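Local atomic coordinates of probable transcriptional regulatory protein NarL (Mycobacterium tuberculosis, PDB entry 3EUL), a protein that probably acts, once phosphorylated by its partner kinase NarS, as a transcription regulator that binds promoters of genes of aerobic nitrate metabolism. Residues V18-D23 with E29-A34; A52-I57 with A77-A82; V64-Y69 with G114-D119; R91-S96 with L130-G135. All coordinates share one frame; numbering follows the deposited sequence.

Contact 1: residues V18-D23 with E29-A34; sequences VVVGDD and EGVVRA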
loop_
_atom_site.group_PDB
_atom_site.type_symbol
_atom_site.label_atom_id
_atom_site.label_comp_id
_atom_site.label_asym_id
_atom_site.label_seq_id
_atom_site.Cartn_x
_atom_site.Cartn_y
_atom_site.Cartn_z
ATOM N N VAL A 18 -4.140 -8.177 -1.537
ATOM C CA VAL A 18 -3.685 -6.775 -1.561
ATOM C C VAL A 18 -4.666 -5.784 -2.158
ATOM O O VAL A 18 -5.336 -6.070 -3.161
ATOM C CB VAL A 18 -2.339 -6.700 -2.351
ATOM C CG1 VAL A 18 -1.826 -5.270 -2.456
ATOM C CG2 VAL A 18 -1.323 -7.665 -1.666
ATOM N N VAL A 19 -4.752 -4.596 -1.538
ATOM C CA VAL A 19 -5.358 -3.430 -2.172
ATOM C C VAL A 19 -4.230 -2.494 -2.619
ATOM O O VAL A 19 -3.306 -2.211 -1.838
ATOM C CB VAL A 19 -6.355 -2.694 -1.207
ATOM C CG1 VAL A 19 -6.751 -1.290 -1.745
ATOM C CG2 VAL A 19 -7.616 -3.561 -0.950
ATOM N N VAL A 20 -4.303 -2.028 -3.877
ATOM C CA VAL A 20 -3.355 -1.078 -4.462
ATOM C C VAL A 20 -4.048 0.272 -4.697
ATOM O O VAL A 20 -5.183 0.328 -5.206
ATOM C CB VAL A 20 -2.742 -1.591 -5.805
ATOM C CG1 VAL A 20 -1.833 -0.503 -6.435
ATOM C CG2 VAL A 20 -1.987 -2.917 -5.625
ATOM N N GLY A 21 -3.406 1.362 -4.282
ATOM C CA GLY A 21 -3.963 2.690 -4.433
ATOM C C GLY A 21 -2.930 3.633 -5.021
ATOM O O GLY A 21 -1.815 3.714 -4.514
ATOM N N ASP A 22 -3.293 4.304 -6.124
ATOM C CA ASP A 22 -2.450 5.310 -6.783
ATOM C C ASP A 22 -3.349 6.048 -7.762
ATOM O O ASP A 22 -4.202 5.438 -8.404
ATOM C CB ASP A 22 -1.271 4.664 -7.514
ATOM C CG ASP A 22 -0.104 5.634 -7.786
ATOM O OD1 ASP A 22 -0.268 6.664 -8.495
ATOM O OD2 ASP A 22 1.026 5.334 -7.317
ATOM N N ASP A 23 -3.163 7.359 -7.861
ATOM C CA ASP A 23 -3.944 8.166 -8.804
ATOM C C ASP A 23 -3.275 8.311 -10.170
ATOM O O ASP A 23 -3.838 8.978 -11.052
ATOM C CB ASP A 23 -4.267 9.532 -8.198
ATOM C CG ASP A 23 -3.092 10.503 -8.230
ATOM O OD1 ASP A 23 -1.908 10.087 -8.156
ATOM O OD2 ASP A 23 -3.365 11.711 -8.310
ATOM N N GLU A 29 -1.386 0.248 -12.666
ATOM C CA GLU A 29 -1.434 -0.928 -13.558
ATOM C C GLU A 29 -0.120 -1.726 -13.497
ATOM O O GLU A 29 -0.120 -2.960 -13.510
ATOM C CB GLU A 29 -1.727 -0.507 -14.995
ATOM C CG GLU A 29 -3.191 -0.131 -15.253
ATOM C CD GLU A 29 -3.410 0.416 -16.657
ATOM O OE1 GLU A 29 -2.556 0.148 -17.545
ATOM O OE2 GLU A 29 -4.438 1.110 -16.877
ATOM N N GLY A 30 0.989 -1.002 -13.393
ATOM C CA GLY A 30 2.311 -1.609 -13.387
ATOM C C GLY A 30 2.530 -2.416 -12.130
ATOM O O GLY A 30 3.055 -3.511 -12.188
ATOM N N VAL A 31 2.112 -1.857 -10.987
ATOM C CA VAL A 31 2.165 -2.550 -9.713
ATOM C C VAL A 31 1.241 -3.786 -9.702
ATOM O O VAL A 31 1.634 -4.870 -9.268
ATOM C CB VAL A 31 1.762 -1.605 -8.563
ATOM C CG1 VAL A 31 1.645 -2.382 -7.221
ATOM C CG2 VAL A 31 2.767 -0.475 -8.431
ATOM N N VAL A 32 0.015 -3.606 -10.168
ATOM C CA VAL A 32 -0.966 -4.681 -10.157
ATOM C C VAL A 32 -0.467 -5.832 -11.033
ATOM O O VAL A 32 -0.596 -6.977 -10.659
ATOM C CB VAL A 32 -2.335 -4.220 -10.603
ATOM C CG1 VAL A 32 -3.249 -5.420 -10.858
ATOM C CG2 VAL A 32 -2.951 -3.240 -9.539
ATOM N N ARG A 33 0.126 -5.518 -12.169
ATOM C CA ARG A 33 0.674 -6.574 -13.026
ATOM C C ARG A 33 1.843 -7.312 -12.390
ATOM O O ARG A 33 1.877 -8.548 -12.425
ATOM C CB ARG A 33 1.094 -6.014 -14.374
ATOM C CG ARG A 33 1.028 -7.036 -15.461
ATOM C CD ARG A 33 0.773 -6.348 -16.760
ATOM N NE ARG A 33 1.167 -7.118 -17.931
ATOM C CZ ARG A 33 2.429 -7.348 -18.283
ATOM N NH1 ARG A 33 3.461 -6.913 -17.544
ATOM N NH2 ARG A 33 2.671 -8.030 -19.379
ATOM N N ALA A 34 2.793 -6.577 -11.836
ATOM C CA ALA A 34 3.912 -7.179 -11.055
ATOM C C ALA A 34 3.426 -8.140 -9.988
ATOM O O ALA A 34 3.939 -9.266 -9.858
ATOM C CB ALA A 34 4.768 -6.104 -10.389
#

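Contact 2: residues A52-I57 with A77-A82; sequences AALELI and AQVAAA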
loop_
_atom_site.group_PDB
_atom_site.type_symbol
_atom_site.label_atom_id
_atom_site.label_comp_id
_atom_site.label_asym_id
_atom_site.label_seq_id
_atom_site.Cartn_x
_atom_site.Cartn_y
_atom_site.Cartn_z
ATOM N N ALA A 52 -11.406 6.118 -0.907
ATOM C CA ALA A 52 -11.790 4.911 -1.573
ATOM C C ALA A 52 -10.884 3.728 -1.173
ATOM O O ALA A 52 -11.350 2.603 -1.027
ATOM C CB ALA A 52 -11.760 5.129 -3.126
ATOM N N ALA A 53 -9.591 3.987 -1.057
ATOM C CA ALA A 53 -8.623 3.011 -0.562
ATOM C C ALA A 53 -8.998 2.557 0.833
ATOM O O ALA A 53 -8.984 1.367 1.148
ATOM C CB ALA A 53 -7.205 3.646 -0.556
ATOM N N LEU A 54 -9.351 3.493 1.681
ATOM C CA LEU A 54 -9.759 3.129 3.040
ATOM C C LEU A 54 -11.034 2.259 3.060
ATOM O O LEU A 54 -11.135 1.274 3.810
ATOM C CB LEU A 54 -9.947 4.388 3.860
ATOM C CG LEU A 54 -10.422 4.152 5.282
ATOM C CD1 LEU A 54 -9.437 3.310 6.050
ATOM C CD2 LEU A 54 -10.665 5.482 5.977
ATOM N N GLU A 55 -11.993 2.615 2.216
ATOM C CA GLU A 55 -13.206 1.847 2.129
ATOM C C GLU A 55 -12.951 0.448 1.609
ATOM O O GLU A 55 -13.560 -0.488 2.112
ATOM C CB GLU A 55 -14.250 2.568 1.281
ATOM C CG GLU A 55 -15.604 1.899 1.305
ATOM C CD GLU A 55 -16.320 1.924 2.669
ATOM O OE1 GLU A 55 -16.150 2.876 3.483
ATOM O OE2 GLU A 55 -17.114 0.981 2.904
ATOM N N LEU A 56 -12.057 0.290 0.617
ATOM C CA LEU A 56 -11.715 -1.029 0.126
ATOM C C LEU A 56 -11.024 -1.865 1.187
ATOM O O LEU A 56 -11.206 -3.090 1.251
ATOM C CB LEU A 56 -10.792 -0.954 -1.087
ATOM C CG LEU A 56 -11.365 -0.582 -2.447
ATOM C CD1 LEU A 56 -10.211 -0.413 -3.392
ATOM C CD2 LEU A 56 -12.337 -1.624 -3.015
ATOM N N ILE A 57 -10.193 -1.204 1.999
ATOM C CA ILE A 57 -9.520 -1.888 3.100
ATOM C C ILE A 57 -10.564 -2.380 4.112
ATOM O O ILE A 57 -10.493 -3.524 4.577
ATOM C CB ILE A 57 -8.428 -0.983 3.752
ATOM C CG1 ILE A 57 -7.280 -0.746 2.755
ATOM C CG2 ILE A 57 -7.881 -1.596 5.058
ATOM C CD1 ILE A 57 -6.346 0.416 3.120
ATOM N N ALA A 77 -0.586 8.320 4.661
ATOM C CA ALA A 77 -0.375 8.271 6.133
ATOM C C ALA A 77 -1.660 8.428 6.913
ATOM O O ALA A 77 -1.793 7.816 7.979
ATOM C CB ALA A 77 0.659 9.326 6.590
ATOM N N GLN A 78 -2.577 9.272 6.416
ATOM C CA GLN A 78 -3.924 9.386 6.983
ATOM C C GLN A 78 -4.673 8.051 6.894
ATOM O O GLN A 78 -5.314 7.629 7.862
ATOM C CB GLN A 78 -4.739 10.491 6.311
ATOM C CG GLN A 78 -4.081 11.827 6.395
ATOM C CD GLN A 78 -4.935 12.922 5.811
ATOM O OE1 GLN A 78 -5.085 13.022 4.599
ATOM N NE2 GLN A 78 -5.499 13.755 6.678
ATOM N N VAL A 79 -4.573 7.377 5.765
ATOM C CA VAL A 79 -5.177 6.055 5.660
ATOM C C VAL A 79 -4.515 5.091 6.625
ATOM O O VAL A 79 -5.229 4.355 7.305
ATOM C CB VAL A 79 -5.110 5.455 4.225
ATOM C CG1 VAL A 79 -5.727 4.019 4.187
ATOM C CG2 VAL A 79 -5.785 6.345 3.209
ATOM N N ALA A 80 -3.172 5.072 6.676
ATOM C CA ALA A 80 -2.459 4.207 7.645
ATOM C C ALA A 80 -2.915 4.451 9.095
ATOM O O ALA A 80 -3.160 3.506 9.874
ATOM C CB ALA A 80 -0.961 4.350 7.526
ATOM N N ALA A 81 -3.068 5.722 9.453
ATOM C CA ALA A 81 -3.554 6.111 10.790
ATOM C C ALA A 81 -4.943 5.569 11.123
ATOM O O ALA A 81 -5.198 5.091 12.254
ATOM C CB ALA A 81 -3.582 7.667 10.891
ATOM N N ALA A 82 -5.849 5.710 10.152
ATOM C CA ALA A 82 -7.224 5.296 10.246
ATOM C C ALA A 82 -7.333 3.772 10.379
ATOM O O ALA A 82 -8.096 3.288 11.202
ATOM C CB ALA A 82 -8.019 5.793 8.989
#

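Contact 3: residues V64-Y69 with G114-D119; sequences VALLDY and GFLLKD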
loop_
_atom_site.group_PDB
_atom_site.type_symbol
_atom_site.label_atom_id
_atom_site.label_comp_id
_atom_site.label_asym_id
_atom_site.label_seq_id
_atom_site.Cartn_x
_atom_site.Cartn_y
_atom_site.Cartn_z
ATOM N N VAL A 64 -2.237 -6.746 3.027
ATOM C CA VAL A 64 -1.427 -5.555 2.763
ATOM C C VAL A 64 -2.196 -4.571 1.875
ATOM O O VAL A 64 -2.930 -4.975 0.953
ATOM C CB VAL A 64 -0.152 -5.935 2.015
ATOM C CG1 VAL A 64 0.742 -4.697 1.743
ATOM C CG2 VAL A 64 0.612 -6.932 2.792
ATOM N N ALA A 65 -2.059 -3.290 2.181
ATOM C CA ALA A 65 -2.494 -2.245 1.291
ATOM C C ALA A 65 -1.220 -1.552 0.803
ATOM O O ALA A 65 -0.411 -1.110 1.626
ATOM C CB ALA A 65 -3.415 -1.282 1.994
ATOM N N LEU A 66 -0.981 -1.529 -0.509
ATOM C CA LEU A 66 0.144 -0.773 -1.040
ATOM C C LEU A 66 -0.326 0.523 -1.663
ATOM O O LEU A 66 -0.944 0.506 -2.754
ATOM C CB LEU A 66 0.865 -1.623 -2.083
ATOM C CG LEU A 66 2.021 -0.989 -2.832
ATOM C CD1 LEU A 66 3.119 -0.515 -1.886
ATOM C CD2 LEU A 66 2.544 -2.079 -3.838
ATOM N N LEU A 67 -0.047 1.653 -0.985
ATOM C CA LEU A 67 -0.677 2.928 -1.310
ATOM C C LEU A 67 0.311 4.061 -1.588
ATOM O O LEU A 67 1.302 4.233 -0.875
ATOM C CB LEU A 67 -1.520 3.383 -0.138
ATOM C CG LEU A 67 -2.585 2.435 0.389
ATOM C CD1 LEU A 67 -3.320 3.092 1.550
ATOM C CD2 LEU A 67 -3.518 2.065 -0.741
ATOM N N ASP A 68 0.051 4.828 -2.637
ATOM C CA ASP A 68 0.860 6.017 -2.887
ATOM C C ASP A 68 0.765 6.935 -1.684
ATOM O O ASP A 68 -0.308 7.112 -1.123
ATOM C CB ASP A 68 0.372 6.689 -4.174
ATOM C CG ASP A 68 1.132 7.947 -4.538
ATOM O OD1 ASP A 68 2.350 8.052 -4.348
ATOM O OD2 ASP A 68 0.460 8.846 -5.071
ATOM N N TYR A 69 1.874 7.535 -1.276
ATOM C CA TYR A 69 1.834 8.484 -0.172
ATOM C C TYR A 69 0.876 9.656 -0.496
ATOM O O TYR A 69 0.092 10.050 0.341
ATOM C CB TYR A 69 3.245 8.970 0.180
ATOM C CG TYR A 69 3.240 10.006 1.240
ATOM C CD1 TYR A 69 2.836 9.712 2.518
ATOM C CD2 TYR A 69 3.619 11.312 0.960
ATOM C CE1 TYR A 69 2.814 10.685 3.499
ATOM C CE2 TYR A 69 3.597 12.284 1.926
ATOM C CZ TYR A 69 3.183 11.983 3.177
ATOM O OH TYR A 69 3.217 12.950 4.158
ATOM N N GLY A 114 5.749 0.432 6.304
ATOM C CA GLY A 114 6.983 0.593 5.569
ATOM C C GLY A 114 6.778 1.690 4.579
ATOM O O GLY A 114 5.668 2.174 4.424
ATOM N N PHE A 115 7.859 2.093 3.921
ATOM C CA PHE A 115 7.877 3.249 3.060
ATOM C C PHE A 115 8.871 2.958 1.941
ATOM O O PHE A 115 10.075 2.865 2.184
ATOM C CB PHE A 115 8.285 4.522 3.836
ATOM C CG PHE A 115 7.822 5.816 3.183
ATOM C CD1 PHE A 115 6.689 6.477 3.633
ATOM C CD2 PHE A 115 8.503 6.348 2.092
ATOM C CE1 PHE A 115 6.241 7.642 3.020
ATOM C CE2 PHE A 115 8.075 7.525 1.470
ATOM C CZ PHE A 115 6.944 8.182 1.936
ATOM N N LEU A 116 8.365 2.843 0.721
ATOM C CA LEU A 116 9.145 2.395 -0.420
ATOM C C LEU A 116 9.229 3.549 -1.416
ATOM O O LEU A 116 8.399 4.453 -1.389
ATOM C CB LEU A 116 8.450 1.211 -1.114
ATOM C CG LEU A 116 8.034 0.054 -0.209
ATOM C CD1 LEU A 116 7.121 -0.927 -0.978
ATOM C CD2 LEU A 116 9.308 -0.629 0.301
ATOM N N LEU A 117 10.230 3.503 -2.280
ATOM C CA LEU A 117 10.405 4.500 -3.325
ATOM C C LEU A 117 9.883 4.006 -4.655
ATOM O O LEU A 117 9.887 2.814 -4.901
ATOM C CB LEU A 117 11.880 4.873 -3.439
ATOM C CG LEU A 117 12.267 6.114 -2.630
ATOM C CD1 LEU A 117 11.546 6.214 -1.292
ATOM C CD2 LEU A 117 13.769 6.185 -2.453
ATOM N N LYS A 118 9.437 4.925 -5.518
ATOM C CA LYS A 118 8.855 4.521 -6.799
ATOM C C LYS A 118 9.900 3.985 -7.789
ATOM O O LYS A 118 9.530 3.435 -8.818
ATOM C CB LYS A 118 7.996 5.632 -7.408
ATOM C CG LYS A 118 6.581 5.623 -6.849
ATOM C CD LYS A 118 5.610 6.537 -7.587
ATOM C CE LYS A 118 4.204 6.350 -6.994
ATOM N NZ LYS A 118 3.135 7.054 -7.768
ATOM N N ASP A 119 11.188 4.097 -7.458
ATOM C CA ASP A 119 12.232 3.483 -8.288
ATOM C C ASP A 119 12.445 1.988 -8.002
ATOM O O ASP A 119 13.347 1.370 -8.558
ATOM C CB ASP A 119 13.556 4.254 -8.187
ATOM C CG ASP A 119 14.251 4.080 -6.840
ATOM O OD1 ASP A 119 13.649 3.517 -5.904
ATOM O OD2 ASP A 119 15.408 4.521 -6.726
#

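Contact 4: residues R91-S96 with L130-G135; sequences RVLLIS and LDCAKG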
loop_
_atom_site.group_PDB
_atom_site.type_symbol
_atom_site.label_atom_id
_atom_site.label_comp_id
_atom_site.label_asym_id
_atom_site.label_seq_id
_atom_site.Cartn_x
_atom_site.Cartn_y
_atom_site.Cartn_z
ATOM N N ARG A 91 -1.815 -4.374 6.947
ATOM C CA ARG A 91 -0.573 -3.588 7.021
ATOM C C ARG A 91 -0.521 -2.648 5.859
ATOM O O ARG A 91 -0.729 -3.066 4.726
ATOM C CB ARG A 91 0.626 -4.503 7.018
ATOM C CG ARG A 91 0.706 -5.234 8.331
ATOM C CD ARG A 91 1.790 -6.251 8.407
ATOM N NE ARG A 91 3.177 -5.771 8.303
ATOM C CZ ARG A 91 3.833 -4.944 9.127
ATOM N NH1 ARG A 91 3.247 -4.327 10.146
ATOM N NH2 ARG A 91 5.119 -4.681 8.878
ATOM N N VAL A 92 -0.289 -1.373 6.126
ATOM C CA VAL A 92 -0.283 -0.363 5.065
ATOM C C VAL A 92 1.166 0.007 4.688
ATOM O O VAL A 92 1.899 0.634 5.475
ATOM C CB VAL A 92 -1.075 0.878 5.460
ATOM C CG1 VAL A 92 -0.945 1.961 4.374
ATOM C CG2 VAL A 92 -2.566 0.499 5.705
ATOM N N LEU A 93 1.550 -0.383 3.479
ATOM C CA LEU A 93 2.877 -0.115 2.925
ATOM C C LEU A 93 2.747 1.092 2.019
ATOM O O LEU A 93 1.906 1.116 1.131
ATOM C CB LEU A 93 3.343 -1.374 2.172
ATOM C CG LEU A 93 4.787 -1.630 1.829
ATOM C CD1 LEU A 93 5.738 -1.591 3.036
ATOM C CD2 LEU A 93 4.869 -2.984 1.122
ATOM N N LEU A 94 3.522 2.145 2.265
ATOM C CA LEU A 94 3.434 3.333 1.403
ATOM C C LEU A 94 4.557 3.312 0.361
ATOM O O LEU A 94 5.640 2.747 0.570
ATOM C CB LEU A 94 3.470 4.650 2.205
ATOM C CG LEU A 94 2.377 4.880 3.247
ATOM C CD1 LEU A 94 2.577 6.209 4.046
ATOM C CD2 LEU A 94 0.940 4.758 2.648
ATOM N N ILE A 95 4.276 3.936 -0.766
ATOM C CA ILE A 95 5.248 4.106 -1.823
ATOM C C ILE A 95 5.174 5.549 -2.297
ATOM O O ILE A 95 4.100 6.139 -2.371
ATOM C CB ILE A 95 5.006 3.068 -2.946
ATOM C CG1 ILE A 95 6.160 3.052 -3.951
ATOM C CG2 ILE A 95 3.594 3.283 -3.625
ATOM C CD1 ILE A 95 6.236 1.754 -4.760
ATOM N N SER A 96 6.323 6.134 -2.634
ATOM C CA SER A 96 6.320 7.507 -3.082
ATOM C C SER A 96 7.536 7.860 -3.914
ATOM O O SER A 96 8.587 7.223 -3.823
ATOM C CB SER A 96 6.274 8.438 -1.862
ATOM O OG SER A 96 5.967 9.751 -2.278
ATOM N N LEU A 130 5.225 -9.199 0.055
ATOM C CA LEU A 130 5.259 -10.514 0.680
ATOM C C LEU A 130 5.899 -10.489 2.068
ATOM O O LEU A 130 5.376 -11.112 2.992
ATOM C CB LEU A 130 5.963 -11.542 -0.235
ATOM C CG LEU A 130 5.234 -11.829 -1.563
ATOM C CD1 LEU A 130 5.978 -12.881 -2.406
ATOM C CD2 LEU A 130 3.784 -12.255 -1.320
ATOM N N ASP A 131 6.991 -9.746 2.230
ATOM C CA ASP A 131 7.675 -9.638 3.532
ATOM C C ASP A 131 6.786 -8.917 4.558
ATOM O O ASP A 131 6.743 -9.266 5.741
ATOM C CB ASP A 131 8.989 -8.868 3.391
ATOM C CG ASP A 131 10.101 -9.683 2.746
ATOM O OD1 ASP A 131 9.966 -10.923 2.610
ATOM O OD2 ASP A 131 11.138 -9.077 2.376
ATOM N N CYS A 132 6.093 -7.892 4.091
ATOM C CA CYS A 132 5.172 -7.129 4.914
ATOM C C CYS A 132 4.037 -8.019 5.406
ATOM O O CYS A 132 3.725 -8.038 6.597
ATOM C CB CYS A 132 4.653 -5.950 4.107
ATOM S SG CYS A 132 3.595 -4.808 5.012
ATOM N N ALA A 133 3.447 -8.787 4.509
ATOM C CA ALA A 133 2.395 -9.733 4.882
ATOM C C ALA A 133 2.882 -10.777 5.912
ATOM O O ALA A 133 2.108 -11.228 6.753
ATOM C CB ALA A 133 1.882 -10.443 3.651
ATOM N N LYS A 134 4.155 -11.150 5.821
ATOM C CA LYS A 134 4.747 -12.164 6.703
ATOM C C LYS A 134 5.112 -11.638 8.081
ATOM O O LYS A 134 5.202 -12.412 9.044
ATOM C CB LYS A 134 6.045 -12.696 6.102
ATOM C CG LYS A 134 5.893 -13.860 5.134
ATOM C CD LYS A 134 7.249 -14.521 4.873
ATOM C CE LYS A 134 8.220 -13.614 4.088
ATOM N NZ LYS A 134 7.810 -13.450 2.656
ATOM N N GLY A 135 5.368 -10.341 8.181
ATOM C CA GLY A 135 6.206 -9.842 9.291
ATOM C C GLY A 135 6.527 -8.365 9.124
ATOM O O GLY A 135 5.678 -7.516 9.409
#

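Contact 1: residues V18-D23 with E29-A34
Val-20 meets Val-31 and Val-32 through aliphatic carbons alone, mostly methyls. Its CG2 stands 4.0 Å from Val-31 CG1 and is equally close to the CG2 of Val-32, so one methyl touches two consecutive residues of the helix. The second branch joins in: Val-20 CG1 is 4.0 Å from Val-31 CG1, which therefore faces both methyls of the strand residue. Val-32 CG2 also approaches the CB of Val-20, at 4.1 Å. With chi1 of 176°, Val-20 holds CG1 opposite its own N and turns CG2 to the N side, and this spreads the two methyls over the helix surface. The side chains cross obliquely, and the backbones stay 7.1 Å apart at the CA atoms of Val-20 and Val-32.

This is the first strand-helix packing of the receiver domain, a CheY-like fold. Strand 16-21 and helix 25-38 open a beta-alpha-beta unit that returns to the sheet in strand 41-47, and Val-20 points from the sheet toward the helix.

Neighbouring groups complete the layer. Leu-35 and Arg-28 of the same helix also touch Val-20, Val-31 leans on Leu-66 of the adjacent strand, and Val-32 reaches Val-43 and Glu-46 of strand 41-47. Beyond the strand end the chemistry turns polar: Asp-22, buried, receives His-24 N at OD1 and pairs through OD2 with Lys-118, while its carbonyl oxygen accepts a hydrogen bond from Arg-28 NH1.

Contact 2: residues A52-I57 with A77-A82
Leu-54 reaches from helix 50-60 toward helix 76-85, and its two branches share one target. Its CB leaves the backbone in the direction of the other helix, and CG, placed opposite the backbone N (chi1 178°), carries the fork into the groove between them. At the tip CD2 lies 4.0 Å from Ala-82 CB and CD1 4.1 Å from the same carbon, so the alanine methyl sits against both ends of the fork. CD1 also borders Val-79, with 4.2 Å to its CG1.

One turn further along, Ile-57 reaches the same methyl of that valine. Its CD1 comes to 3.8 Å of Val-79 CG1, the shortest approach between the two segments. Val-79 CG1 is thus met by Leu-54 and Ile-57, residues three apart that lie on the same side of their helix. The backbones are nearest at Leu-54 and Val-79, whose CA atoms are 6.0 Å apart.

The segment axes run 10.1 Å apart at closest approach and cross at -29°, with both helices pointing the same general way. Val-83, one residue beyond Ala-82, adds to the layer by touching Leu-54 and Ile-57. Underneath, Val-79 and Ala-53 rest on Leu-67 and Ile-57 on Ala-65, both of strand 64-68. Two near-parallel helices side by side on one face of a parallel sheet, linked through the strand between them, are characteristic of the alternating beta-alpha architecture of CheY-like receivers.

Contact 3: residues V64-Y69 with G114-D119
Side chains of two non-adjacent strands, 64-68 and 114-117, and of the residues just after them meet here, where strand 91-96 lies between the two in the parallel sheet. The contact is mixed, with one long salt bridge and two apolar touches. Asp-68, the phosphorylation site by similarity and unmodified here, approaches Lys-118 by OD1, 3.6 Å from NZ; CE of the lysine is almost as near, at 3.7 Å from the same oxygen. The lysine chain runs extended beyond CG and crosses the aspartate at about a right angle. Its stronger polar partner is Asp-22, whose OD2 forms a salt bridge with the same NZ, while Phe-27 adds a cation-pi contact.

On one face of the sheet Leu-66 and Leu-116 touch by their CD1 methyls, 4.1 Å apart, with the side chains at about a right angle; helix 122-134 packs on both. On the other face Tyr-69 and Phe-115 meet obliquely, their centroids 5.8 Å apart and planes at 55°. Tyr-69 CD1 lies 4.0 Å from Phe-115 CE1, close to the plane of the phenylalanine ring. Ile-103 and Val-104 of helix 101-109 border this aromatic pair.

The ammonium group is held by Asp-22 and lies only at long range from Asp-68, consistent with the acidic pocket and conserved lysine of CheY-like receivers, where the lysine contacts the phosphoryl group; Lys-118 probably plays that part after phosphorylation of Asp-68.

Contact 4: residues R91-S96 with L130-G135
Cys-132 O is gripped by two donors from opposite faces of its carbonyl plane. Arg-91 NE donates across the contact at 2.9 Å, and Gly-135 N, just past the helix end, reaches the same oxygen at 3.2 Å. The arginine bond is bent, with 130° at the hydrogen, and NE stands above the carbonyl plane, 38° out of it. The acceptor in turn is tilted slightly from the guanidinium plane.

A bend at chi3 (63°) turns the guanidinium back over the last helical turn. Gly-135 O then lies over one of its faces, 2.9 Å from NH2, but the angle is too poor for a hydrogen bond. Nearer the backbone of Arg-91, the sulfur of Cys-132 lies against the arginine stem, 3.6 Å from CB. Leu-93, two residues on in strand 91-96, also touches the cysteine, with its CD2 4.2 Å from Cys-132 CB.

Gly-135 is the first residue to leave helical conformation after helix 122-134, and its phi is positive. At this C-terminal end carbonyls run out of i+4 amide donors; Cys-132 O takes Gly-135 N and the arginine instead, and the negative end of the helix probably favours the positive guanidinium, which ties the start of strand 91-96 to the final helix.

How the contacts relate
Contacts 1, 3 and 4 all reach the same parallel sheet, whereas contact 2 joins two helices covering one of its faces. Contact 1 is the most thoroughly buried and purely apolar; contact 2 is apolar too but only partly buried, and contact 4 carries its one cross-segment hydrogen bond at the partly exposed C-terminal end of helix 122-134. Contact 3 is the most central, its centre about 5 Å from the centre of the chain, and combines apolar packing with charge. It meets contact 1 through the 2.8 Å salt bridge of Asp-22 OD2 to Lys-118 NZ, and contact 4 through strand pairing. Contact 2 rests on the strand of contact 3, where Ile-57 CD1 lies 3.6 Å from Ala-65 CB.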